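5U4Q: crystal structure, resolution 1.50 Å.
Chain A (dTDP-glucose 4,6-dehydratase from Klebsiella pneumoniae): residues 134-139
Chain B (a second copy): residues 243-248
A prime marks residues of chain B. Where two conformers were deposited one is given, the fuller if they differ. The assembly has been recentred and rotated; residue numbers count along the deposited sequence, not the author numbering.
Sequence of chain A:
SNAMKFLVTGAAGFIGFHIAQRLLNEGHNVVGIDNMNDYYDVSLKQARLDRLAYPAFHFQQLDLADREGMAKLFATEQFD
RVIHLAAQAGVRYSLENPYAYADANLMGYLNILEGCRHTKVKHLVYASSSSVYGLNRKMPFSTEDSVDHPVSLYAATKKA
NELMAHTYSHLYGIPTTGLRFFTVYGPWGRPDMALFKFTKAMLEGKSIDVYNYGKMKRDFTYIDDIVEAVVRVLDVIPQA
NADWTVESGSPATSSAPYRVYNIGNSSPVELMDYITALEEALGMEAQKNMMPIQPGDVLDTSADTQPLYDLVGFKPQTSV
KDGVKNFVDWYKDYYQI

Chain A (134-139) GLNRKM
Chain B, residues 243-248: DWTVES

Two stretches without regular helix or strand, from two copies of a dehydratase, meet in a small polar contact, 341 Å² in all, where one carboxylate oxygen accepts hydrogen bonds from two successive backbone amides, a water fills the gap and a short apolar patch closes one end. The touching segments, CA 135 to 138 and CA 244 to 247, run 41° apart, with Asn136 CA 5.6 Å from Val246′ CA and Lys138 CA 7.1 Å from Glu247′ CA.

Glu247′ (phi/psi -67/-29; m, p, chi3 30°) points toward chain A; its OE2 accepts from Arg137 N at 2.8 Å and Lys138 N at 3.0 Å. Buried Asn136 (-55/141; m, chi2 18°) and Arg137 (-121/-21) set up these N-H groups. Lys138 (-68/123; t, -132°, p, t) starts toward Glu247′, but its end leads away.

Arg137 leaves sideways (-91°, t, m, -172°), its length bringing NH1 to Trp244′ O at 3.2 Å, while Thr245′ (-134/154; p) lays CG2 over one guanidinium face. A bridging water accepts from Arg137 NE (2.7 Å) and Val246′ N (2.9 Å) and donates to Leu135 O (2.7 Å) and Glu247′ OE1 (2.8 Å).

Leu135 (-78/-4; m, t) sets CD1 4.0 Å from CZ3 of buried Trp244′ (-69/140; t, 98°) and CB 3.9 Å from CG2 of Val246′ (-61/-39; t), which points toward it.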

# COMPACT_ATOMS: atom_id res chain seq x y z
N GLY A 134 -9.36 5.56 -7.96
CA GLY A 134 -9.14 6.90 -7.37
C GLY A 134 -9.63 8.08 -8.18
O GLY A 134 -10.80 8.16 -8.49
N LEU A 135 -8.72 8.98 -8.50
CA LEU A 135 -9.06 10.22 -9.23
C LEU A 135 -9.26 10.01 -10.73
O LEU A 135 -9.60 10.97 -11.43
CB LEU A 135 -7.98 11.27 -9.01
CG LEU A 135 -7.84 11.88 -7.60
CD1 LEU A 135 -6.59 12.75 -7.54
CD2 LEU A 135 -9.08 12.67 -7.23
N ASN A 136 -9.05 8.79 -11.23
CA ASN A 136 -9.22 8.52 -12.66
C ASN A 136 -10.61 8.91 -13.15
O ASN A 136 -11.60 8.72 -12.45
CB ASN A 136 -9.06 7.03 -13.00
CG ASN A 136 -7.65 6.50 -12.77
OD1 ASN A 136 -6.83 7.10 -12.07
ND2 ASN A 136 -7.39 5.33 -13.34
N ARG A 137 -10.66 9.47 -14.36
CA ARG A 137 -11.92 9.89 -15.00
C ARG A 137 -12.22 9.21 -16.34
O ARG A 137 -13.37 9.16 -16.75
CB ARG A 137 -11.95 11.41 -15.15
CG ARG A 137 -12.59 12.11 -13.95
CD ARG A 137 -12.27 13.59 -13.87
NE ARG A 137 -10.97 13.81 -13.25
CZ ARG A 137 -10.49 15.00 -12.91
NH1 ARG A 137 -9.30 15.08 -12.34
NH2 ARG A 137 -11.19 16.11 -13.13
N LYS A 138 -11.19 8.67 -17.01
CA LYS A 138 -11.39 8.01 -18.31
C LYS A 138 -12.19 6.72 -18.12
O LYS A 138 -11.78 5.84 -17.34
CB LYS A 138 -10.05 7.69 -18.97
CG LYS A 138 -10.18 7.03 -20.34
CD LYS A 138 -9.29 5.80 -20.51
CE LYS A 138 -9.59 4.76 -19.43
NZ LYS A 138 -9.29 3.35 -19.75
N MSE A 139 -13.33 6.61 -18.81
CA MSE A 139 -14.18 5.41 -18.75
C MSE A 139 -14.07 4.64 -20.04
O MSE A 139 -13.84 5.23 -21.10
CB MSE A 139 -15.64 5.78 -18.60
CG MSE A 139 -15.92 6.61 -17.36
SE MSE A 139 -15.37 5.61 -15.75
CE MSE A 139 -15.64 7.11 -14.49
N ASP B 243 -7.16 22.02 -11.62
CA ASP B 243 -7.21 21.65 -13.05
C ASP B 243 -6.52 20.34 -13.38
O ASP B 243 -6.63 19.85 -14.51
CB ASP B 243 -6.56 22.76 -13.90
CG ASP B 243 -7.27 24.10 -13.80
OD1 ASP B 243 -8.45 24.15 -13.38
OD2 ASP B 243 -6.65 25.12 -14.16
N TRP B 244 -5.78 19.77 -12.44
CA TRP B 244 -5.03 18.53 -12.69
C TRP B 244 -5.96 17.34 -12.88
O TRP B 244 -6.97 17.21 -12.20
CB TRP B 244 -4.07 18.25 -11.53
CG TRP B 244 -3.16 17.08 -11.71
CD1 TRP B 244 -1.88 17.10 -12.13
CD2 TRP B 244 -3.46 15.70 -11.43
NE1 TRP B 244 -1.35 15.84 -12.14
CE2 TRP B 244 -2.31 14.95 -11.73
CE3 TRP B 244 -4.60 15.03 -10.96
CZ2 TRP B 244 -2.25 13.57 -11.57
CZ3 TRP B 244 -4.54 13.66 -10.80
CH2 TRP B 244 -3.38 12.95 -11.11
N THR B 245 -5.62 16.48 -13.85
CA THR B 245 -6.36 15.25 -14.09
C THR B 245 -5.34 14.14 -14.24
O THR B 245 -4.20 14.37 -14.62
CB THR B 245 -7.22 15.29 -15.38
OG1 THR B 245 -6.38 15.34 -16.53
CG2 THR B 245 -8.16 16.48 -15.38
N VAL B 246 -5.76 12.91 -13.95
CA VAL B 246 -4.91 11.76 -14.13
C VAL B 246 -4.51 11.60 -15.59
O VAL B 246 -3.37 11.29 -15.92
CB VAL B 246 -5.66 10.47 -13.67
CG1 VAL B 246 -4.90 9.22 -14.10
CG2 VAL B 246 -5.89 10.48 -12.16
N GLU B 247 -5.47 11.87 -16.47
CA GLU B 247 -5.29 11.65 -17.90
C GLU B 247 -4.25 12.56 -18.57
O GLU B 247 -3.62 12.16 -19.55
CB GLU B 247 -6.64 11.72 -18.60
CG GLU B 247 -7.60 10.59 -18.18
CD GLU B 247 -8.17 10.71 -16.76
OE1 GLU B 247 -8.34 11.85 -16.25
OE2 GLU B 247 -8.49 9.64 -16.15
N SER B 248 -4.06 13.77 -18.04
CA SER B 248 -3.05 14.70 -18.58
C SER B 248 -1.93 15.04 -17.58
O SER B 248 -1.05 15.83 -17.90
CB SER B 248 -3.71 15.99 -19.10
OG SER B 248 -4.29 16.76 -18.05
O HOH W 1 -8.62 12.49 -13.49